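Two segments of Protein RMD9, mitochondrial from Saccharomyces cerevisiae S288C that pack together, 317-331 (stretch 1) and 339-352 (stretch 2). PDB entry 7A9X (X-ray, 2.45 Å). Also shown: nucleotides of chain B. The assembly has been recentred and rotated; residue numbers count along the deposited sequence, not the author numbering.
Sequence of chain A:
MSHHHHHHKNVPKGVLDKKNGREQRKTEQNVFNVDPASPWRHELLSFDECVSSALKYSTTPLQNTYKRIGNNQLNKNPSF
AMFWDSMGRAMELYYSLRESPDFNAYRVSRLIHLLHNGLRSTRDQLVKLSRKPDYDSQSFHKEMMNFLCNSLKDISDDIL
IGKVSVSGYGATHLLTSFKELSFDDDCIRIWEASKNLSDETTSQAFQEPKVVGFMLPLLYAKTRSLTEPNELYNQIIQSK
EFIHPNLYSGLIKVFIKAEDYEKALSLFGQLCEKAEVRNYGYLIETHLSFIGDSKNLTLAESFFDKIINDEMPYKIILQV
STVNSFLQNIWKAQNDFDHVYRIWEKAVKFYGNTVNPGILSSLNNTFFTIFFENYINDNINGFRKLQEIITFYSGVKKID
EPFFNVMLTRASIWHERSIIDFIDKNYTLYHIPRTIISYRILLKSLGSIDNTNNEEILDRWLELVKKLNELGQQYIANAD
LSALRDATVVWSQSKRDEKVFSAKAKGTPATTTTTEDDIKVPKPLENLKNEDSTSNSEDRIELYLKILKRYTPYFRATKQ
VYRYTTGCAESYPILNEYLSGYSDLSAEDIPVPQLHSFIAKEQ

Stretch 1 (317-331) ILQVSTVNSFLQNIW
Stretch 2, residues 339-352: HVYRIWEKAVKFYG

The apolar centre is built around L327 (chi1 m, chi2 t), V340 (chi1 t) and I343 (m, m). The CB of L327 points sideways, yet the extended side chain carries L327 CD2 to 3.7 Å from I343 CG2 and 3.9 Å from V340 CG1. I343 also receives F326 (chi1 t, chi2 46°), whose CE2 lies 3.8 Å from I343 CG2. Branched aliphatic side chains suit this place because they fill the space between the helices and carry no polar atom that would need a partner. The frame of this packing is two helical segments, 320-331 and 339-351, running nearly antiparallel, with 165° between their N-to-C directions and 9.6 Å between their axes at closest approach. Both keep phi/psi near -65/-40, and the register sets L327 CA 5.8 Å from V340 CA and V323 CA 7.8 Å from A347 CA.

Further along stretch 1, toward W331, I330 (m, t) places CG2 3.8 Å from V340 CG2 and CD1 over one face of the H339 ring, 4.0 Å from its centroid and 11° off the normal, a CH-pi contact. H339 (chi1 t, chi2 -175°) thus offers a flat surface to a methyl group while both ring nitrogens hydrogen-bond elsewhere in the structure.

In the other direction, small A347 meets V323 (chi1 t), with A347 CB 4.1 Å from V323 CG1. L318 (phi/psi -87/77; t, p) precedes the helix, and L318 CB packs 3.5 Å from F350 CE2 (F350 chi1 t, chi2 90°).

The polar edge is Y351 (m, chi2 -39°): Y351 OH donates a very short hydrogen bond, 2.4 Å, to L318 O, which lies near the ring plane. Tyrosine suits this site because its ring packs against L318 while its hydroxyl reaches a backbone carbonyl. Beyond it lies RNA, with C2 of adenosine 7 in chain B 3.3 Å from L318 O. Q319 sits at the N-cap position; Q319 NE2 donates to T322 OG1 at 3.0 Å, while Q319 O accepts from V323 N (3.0 Å).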

# COMPACT_ATOMS: atom_id res chain seq x y z
N ILE A 317 -6.43 3.11 16.26
CA ILE A 317 -6.36 3.87 15.02
C ILE A 317 -7.47 3.39 14.10
O ILE A 317 -7.85 2.21 14.12
CB ILE A 317 -4.98 3.72 14.36
CG1 ILE A 317 -4.72 2.25 13.98
CG2 ILE A 317 -3.89 4.22 15.29
CD1 ILE A 317 -3.43 2.02 13.24
N LEU A 318 -8.02 4.31 13.31
CA LEU A 318 -8.96 3.94 12.26
C LEU A 318 -8.14 3.60 11.02
O LEU A 318 -8.01 4.39 10.09
CB LEU A 318 -9.95 5.08 12.00
CG LEU A 318 -11.16 4.72 11.13
CD1 LEU A 318 -12.05 3.70 11.83
CD2 LEU A 318 -11.95 5.96 10.75
N GLN A 319 -7.56 2.40 11.04
CA GLN A 319 -6.65 1.97 9.99
C GLN A 319 -7.37 1.98 8.64
O GLN A 319 -8.39 1.30 8.47
CB GLN A 319 -6.12 0.57 10.30
CG GLN A 319 -4.82 0.22 9.60
CD GLN A 319 -4.36 -1.21 9.89
OE1 GLN A 319 -3.18 -1.45 10.15
NE2 GLN A 319 -5.29 -2.15 9.82
N VAL A 320 -6.84 2.75 7.69
CA VAL A 320 -7.56 2.99 6.45
C VAL A 320 -7.72 1.69 5.66
O VAL A 320 -8.74 1.51 4.97
CB VAL A 320 -6.88 4.09 5.61
CG1 VAL A 320 -5.59 3.60 4.98
CG2 VAL A 320 -7.84 4.62 4.55
N SER A 321 -6.75 0.78 5.74
CA SER A 321 -6.91 -0.52 5.10
C SER A 321 -8.14 -1.25 5.64
O SER A 321 -8.88 -1.88 4.88
CB SER A 321 -5.66 -1.37 5.31
OG SER A 321 -5.34 -1.49 6.68
N THR A 322 -8.37 -1.15 6.95
CA THR A 322 -9.57 -1.73 7.55
C THR A 322 -10.83 -1.03 7.06
O THR A 322 -11.85 -1.68 6.80
CB THR A 322 -9.46 -1.64 9.08
OG1 THR A 322 -8.24 -2.26 9.51
CG2 THR A 322 -10.64 -2.34 9.73
N VAL A 323 -10.78 0.30 6.94
CA VAL A 323 -11.94 1.04 6.45
C VAL A 323 -12.22 0.71 4.99
O VAL A 323 -13.38 0.50 4.60
CB VAL A 323 -11.72 2.55 6.67
CG1 VAL A 323 -12.93 3.34 6.20
CG2 VAL A 323 -11.44 2.83 8.13
N ASN A 324 -11.17 0.65 4.17
CA ASN A 324 -11.35 0.33 2.75
C ASN A 324 -12.00 -1.03 2.57
O ASN A 324 -12.91 -1.19 1.74
CB ASN A 324 -10.00 0.37 2.02
CG ASN A 324 -9.41 1.76 1.96
OD1 ASN A 324 -10.13 2.76 2.03
ND2 ASN A 324 -8.10 1.84 1.81
N SER A 325 -11.54 -2.04 3.32
CA SER A 325 -12.14 -3.36 3.23
C SER A 325 -13.60 -3.34 3.67
O SER A 325 -14.44 -4.03 3.08
CB SER A 325 -11.34 -4.36 4.07
OG SER A 325 -11.98 -5.62 4.12
N PHE A 326 -13.91 -2.56 4.70
CA PHE A 326 -15.29 -2.44 5.16
C PHE A 326 -16.17 -1.78 4.10
O PHE A 326 -17.29 -2.23 3.84
CB PHE A 326 -15.32 -1.65 6.47
CG PHE A 326 -16.69 -1.45 7.05
CD1 PHE A 326 -17.59 -2.51 7.13
CD2 PHE A 326 -17.08 -0.21 7.54
CE1 PHE A 326 -18.85 -2.32 7.67
CE2 PHE A 326 -18.33 -0.02 8.08
CZ PHE A 326 -19.22 -1.08 8.15
N LEU A 327 -15.67 -0.71 3.47
CA LEU A 327 -16.42 -0.06 2.40
C LEU A 327 -16.64 -1.01 1.23
O LEU A 327 -17.72 -1.02 0.63
CB LEU A 327 -15.67 1.19 1.93
CG LEU A 327 -15.61 2.38 2.88
CD1 LEU A 327 -14.67 3.44 2.33
CD2 LEU A 327 -17.01 2.95 3.08
N GLN A 328 -15.63 -1.81 0.89
CA GLN A 328 -15.76 -2.72 -0.24
C GLN A 328 -16.75 -3.84 0.05
O GLN A 328 -17.50 -4.26 -0.83
CB GLN A 328 -14.39 -3.28 -0.62
CG GLN A 328 -13.47 -2.26 -1.26
CD GLN A 328 -12.05 -2.75 -1.42
OE1 GLN A 328 -11.66 -3.76 -0.85
NE2 GLN A 328 -11.26 -2.03 -2.22
N ASN A 329 -16.78 -4.32 1.30
CA ASN A 329 -17.72 -5.37 1.67
C ASN A 329 -19.16 -4.86 1.62
O ASN A 329 -20.07 -5.60 1.23
CB ASN A 329 -17.39 -5.92 3.06
CG ASN A 329 -16.12 -6.73 3.07
OD1 ASN A 329 -15.70 -7.26 2.04
ND2 ASN A 329 -15.49 -6.84 4.23
N ILE A 330 -19.38 -3.62 2.04
CA ILE A 330 -20.72 -3.03 1.95
C ILE A 330 -21.16 -2.93 0.49
O ILE A 330 -22.30 -3.25 0.15
CB ILE A 330 -20.74 -1.65 2.63
CG1 ILE A 330 -20.48 -1.79 4.14
CG2 ILE A 330 -22.07 -0.94 2.38
CD1 ILE A 330 -20.37 -0.45 4.85
N TRP A 331 -20.25 -2.50 -0.39
CA TRP A 331 -20.60 -2.34 -1.79
C TRP A 331 -20.84 -3.69 -2.46
O TRP A 331 -21.78 -3.83 -3.25
CB TRP A 331 -19.49 -1.57 -2.51
CG TRP A 331 -19.78 -1.26 -3.95
CD1 TRP A 331 -19.05 -1.65 -5.04
CD2 TRP A 331 -20.88 -0.50 -4.46
NE1 TRP A 331 -19.63 -1.17 -6.19
CE2 TRP A 331 -20.75 -0.46 -5.87
CE3 TRP A 331 -21.96 0.16 -3.87
CZ2 TRP A 331 -21.66 0.20 -6.68
CZ3 TRP A 331 -22.87 0.82 -4.68
CH2 TRP A 331 -22.71 0.84 -6.07
N HIS A 339 -25.03 3.90 1.91
CA HIS A 339 -24.35 3.29 3.05
C HIS A 339 -22.84 3.46 2.95
O HIS A 339 -22.18 3.76 3.94
CB HIS A 339 -24.73 1.81 3.14
CG HIS A 339 -24.39 1.18 4.46
ND1 HIS A 339 -24.55 -0.16 4.72
CD2 HIS A 339 -23.89 1.72 5.60
CE1 HIS A 339 -24.17 -0.42 5.96
NE2 HIS A 339 -23.77 0.71 6.51
N VAL A 340 -22.29 3.26 1.75
CA VAL A 340 -20.87 3.52 1.53
C VAL A 340 -20.55 4.99 1.75
O VAL A 340 -19.52 5.34 2.34
CB VAL A 340 -20.47 3.07 0.11
CG1 VAL A 340 -19.04 3.48 -0.21
CG2 VAL A 340 -20.64 1.57 -0.03
N TYR A 341 -21.44 5.88 1.30
CA TYR A 341 -21.21 7.31 1.44
C TYR A 341 -21.26 7.76 2.89
O TYR A 341 -20.49 8.63 3.31
CB TYR A 341 -22.22 8.08 0.59
CG TYR A 341 -22.06 9.59 0.61
CD1 TYR A 341 -20.86 10.18 0.22
CD2 TYR A 341 -23.10 10.41 1.00
CE1 TYR A 341 -20.71 11.56 0.23
CE2 TYR A 341 -22.96 11.78 1.01
CZ TYR A 341 -21.77 12.35 0.63
OH TYR A 341 -21.63 13.72 0.64
N ARG A 342 -22.16 7.16 3.68
CA ARG A 342 -22.27 7.54 5.09
C ARG A 342 -21.05 7.11 5.88
O ARG A 342 -20.58 7.84 6.76
CB ARG A 342 -23.55 6.95 5.69
CG ARG A 342 -24.82 7.67 5.26
CD ARG A 342 -26.05 7.16 5.99
NE ARG A 342 -26.58 5.92 5.42
CZ ARG A 342 -26.33 4.71 5.91
NH1 ARG A 342 -26.85 3.64 5.32
NH2 ARG A 342 -25.56 4.56 6.98
N ILE A 343 -20.52 5.92 5.60
CA ILE A 343 -19.32 5.46 6.30
C ILE A 343 -18.12 6.30 5.89
O ILE A 343 -17.28 6.67 6.73
CB ILE A 343 -19.08 3.96 6.05
CG1 ILE A 343 -20.26 3.13 6.58
CG2 ILE A 343 -17.77 3.51 6.68
CD1 ILE A 343 -20.50 3.31 8.07
N TRP A 344 -18.02 6.63 4.60
CA TRP A 344 -16.92 7.48 4.14
C TRP A 344 -16.96 8.85 4.80
O TRP A 344 -15.91 9.41 5.14
CB TRP A 344 -16.99 7.61 2.62
CG TRP A 344 -15.97 8.55 2.05
CD1 TRP A 344 -14.66 8.28 1.78
CD2 TRP A 344 -16.18 9.91 1.67
NE1 TRP A 344 -14.04 9.39 1.26
CE2 TRP A 344 -14.96 10.41 1.18
CE3 TRP A 344 -17.29 10.77 1.70
CZ2 TRP A 344 -14.80 11.71 0.72
CZ3 TRP A 344 -17.14 12.07 1.24
CH2 TRP A 344 -15.90 12.53 0.76
N GLU A 345 -18.16 9.41 4.99
CA GLU A 345 -18.28 10.70 5.65
C GLU A 345 -17.78 10.64 7.09
O GLU A 345 -17.08 11.55 7.55
CB GLU A 345 -19.73 11.19 5.62
CG GLU A 345 -20.13 11.90 4.34
CD GLU A 345 -21.54 12.46 4.42
OE1 GLU A 345 -22.36 11.90 5.18
OE2 GLU A 345 -21.83 13.46 3.72
N LYS A 346 -18.12 9.57 7.81
CA LYS A 346 -17.66 9.43 9.18
C LYS A 346 -16.15 9.24 9.24
O LYS A 346 -15.49 9.76 10.15
CB LYS A 346 -18.38 8.27 9.87
CG LYS A 346 -19.86 8.51 10.09
CD LYS A 346 -20.49 7.39 10.89
CE LYS A 346 -21.96 7.67 11.18
NZ LYS A 346 -22.56 6.65 12.07
N ALA A 347 -15.58 8.51 8.28
CA ALA A 347 -14.14 8.31 8.26
C ALA A 347 -13.41 9.62 7.97
O ALA A 347 -12.38 9.91 8.59
CB ALA A 347 -13.77 7.24 7.24
N VAL A 348 -13.93 10.42 7.03
CA VAL A 348 -13.29 11.69 6.70
C VAL A 348 -13.32 12.64 7.89
O VAL A 348 -12.33 13.32 8.18
CB VAL A 348 -13.96 12.31 5.46
CG1 VAL A 348 -13.51 13.75 5.27
CG2 VAL A 348 -13.64 11.49 4.22
N LYS A 349 -14.45 12.69 8.61
CA LYS A 349 -14.52 13.55 9.79
C LYS A 349 -13.61 13.04 10.90
O LYS A 349 -13.03 13.85 11.63
CB LYS A 349 -15.96 13.65 10.28
CG LYS A 349 -16.82 14.60 9.48
CD LYS A 349 -18.20 14.77 10.09
CE LYS A 349 -19.01 15.83 9.36
NZ LYS A 349 -20.37 16.01 9.93
N PHE A 350 -13.48 11.72 11.05
CA PHE A 350 -12.58 11.18 12.06
C PHE A 350 -11.13 11.54 11.76
O PHE A 350 -10.39 11.95 12.66
CB PHE A 350 -12.74 9.66 12.14
CG PHE A 350 -11.94 9.02 13.25
CD1 PHE A 350 -12.49 8.87 14.51
CD2 PHE A 350 -10.65 8.57 13.02
CE1 PHE A 350 -11.76 8.28 15.53
CE2 PHE A 350 -9.91 7.98 14.03
CZ PHE A 350 -10.47 7.84 15.29
N TYR A 351 -10.71 11.39 10.50
CA TYR A 351 -9.33 11.68 10.14
C TYR A 351 -9.03 13.17 10.27
O TYR A 351 -8.11 13.58 10.98
CB TYR A 351 -9.03 11.19 8.73
CG TYR A 351 -9.01 9.68 8.59
CD1 TYR A 351 -8.46 8.88 9.58
CD2 TYR A 351 -9.53 9.06 7.46
CE1 TYR A 351 -8.43 7.50 9.45
CE2 TYR A 351 -9.51 7.68 7.33
CZ TYR A 351 -8.96 6.91 8.32
OH TYR A 351 -8.94 5.54 8.18
N GLY A 352 -9.82 14.00 9.58
CA GLY A 352 -9.58 15.44 9.62
C GLY A 352 -8.19 15.77 9.10
O GLY A 352 -7.80 15.36 8.00
P A B 7 0.69 -0.64 7.93
OP1 A B 7 0.26 -2.06 7.95
OP2 A B 7 2.01 -0.29 7.35
O5' A B 7 -0.41 0.22 7.16
C5' A B 7 -1.69 -0.31 6.84
C4' A B 7 -2.58 0.74 6.22
O4' A B 7 -3.14 1.58 7.27
C3' A B 7 -1.88 1.69 5.26
O3' A B 7 -2.81 2.15 4.28
C2' A B 7 -1.51 2.86 6.17
O2' A B 7 -1.27 4.08 5.51
C1' A B 7 -2.73 2.92 7.08
N9 A B 7 -2.46 3.51 8.39
C8 A B 7 -1.35 3.34 9.17
N7 A B 7 -1.39 3.99 10.30
C5 A B 7 -2.62 4.64 10.27
C6 A B 7 -3.27 5.50 11.18
N6 A B 7 -2.75 5.87 12.35
N1 A B 7 -4.49 5.96 10.84
C2 A B 7 -5.01 5.59 9.66
N3 A B 7 -4.50 4.80 8.73
C4 A B 7 -3.29 4.35 9.10
P A B 6 -0.11 -3.99 13.36
OP1 A B 6 -1.06 -4.54 12.36
OP2 A B 6 1.15 -4.72 13.64
O5' A B 6 0.31 -2.51 12.94
C5' A B 6 -0.66 -1.53 12.60
C4' A B 6 -0.06 -0.45 11.72
O4' A B 6 0.87 0.34 12.51
C3' A B 6 0.73 -0.98 10.53
O3' A B 6 0.63 -0.08 9.43
C2' A B 6 2.16 -0.98 11.06
O2' A B 6 3.17 -0.93 10.07
C1' A B 6 2.17 0.26 11.94
N9 A B 6 3.14 0.17 13.03
C8 A B 6 3.10 -0.68 14.10
N7 A B 6 4.12 -0.56 14.91
C5 A B 6 4.89 0.43 14.32
C6 A B 6 6.11 1.02 14.69
N6 A B 6 6.78 0.67 15.79
N1 A B 6 6.61 1.98 13.88
C2 A B 6 5.93 2.32 12.78
N3 A B 6 4.77 1.84 12.33
C4 A B 6 4.30 0.89 13.15
P C B 8 -2.96 1.39 2.87
OP1 C B 8 -3.39 2.40 1.87
OP2 C B 8 -3.76 0.16 3.07
O5' C B 8 -1.47 0.92 2.54
C5' C B 8 -0.51 1.82 2.00
C4' C B 8 0.39 1.11 1.01
O4' C B 8 1.27 0.20 1.72
C3' C B 8 -0.35 0.28 -0.04
O3' C B 8 0.26 0.43 -1.32
C2' C B 8 -0.17 -1.16 0.45
O2' C B 8 -0.19 -2.14 -0.56
C1' C B 8 1.20 -1.08 1.13
N1 C B 8 1.38 -2.11 2.17
C2 C B 8 2.45 -3.00 2.08
O2 C B 8 3.26 -2.90 1.14
N3 C B 8 2.59 -3.96 3.03
C4 C B 8 1.71 -4.05 4.02
N4 C B 8 1.89 -5.01 4.93
C5 C B 8 0.60 -3.16 4.13
C6 C B 8 0.47 -2.22 3.18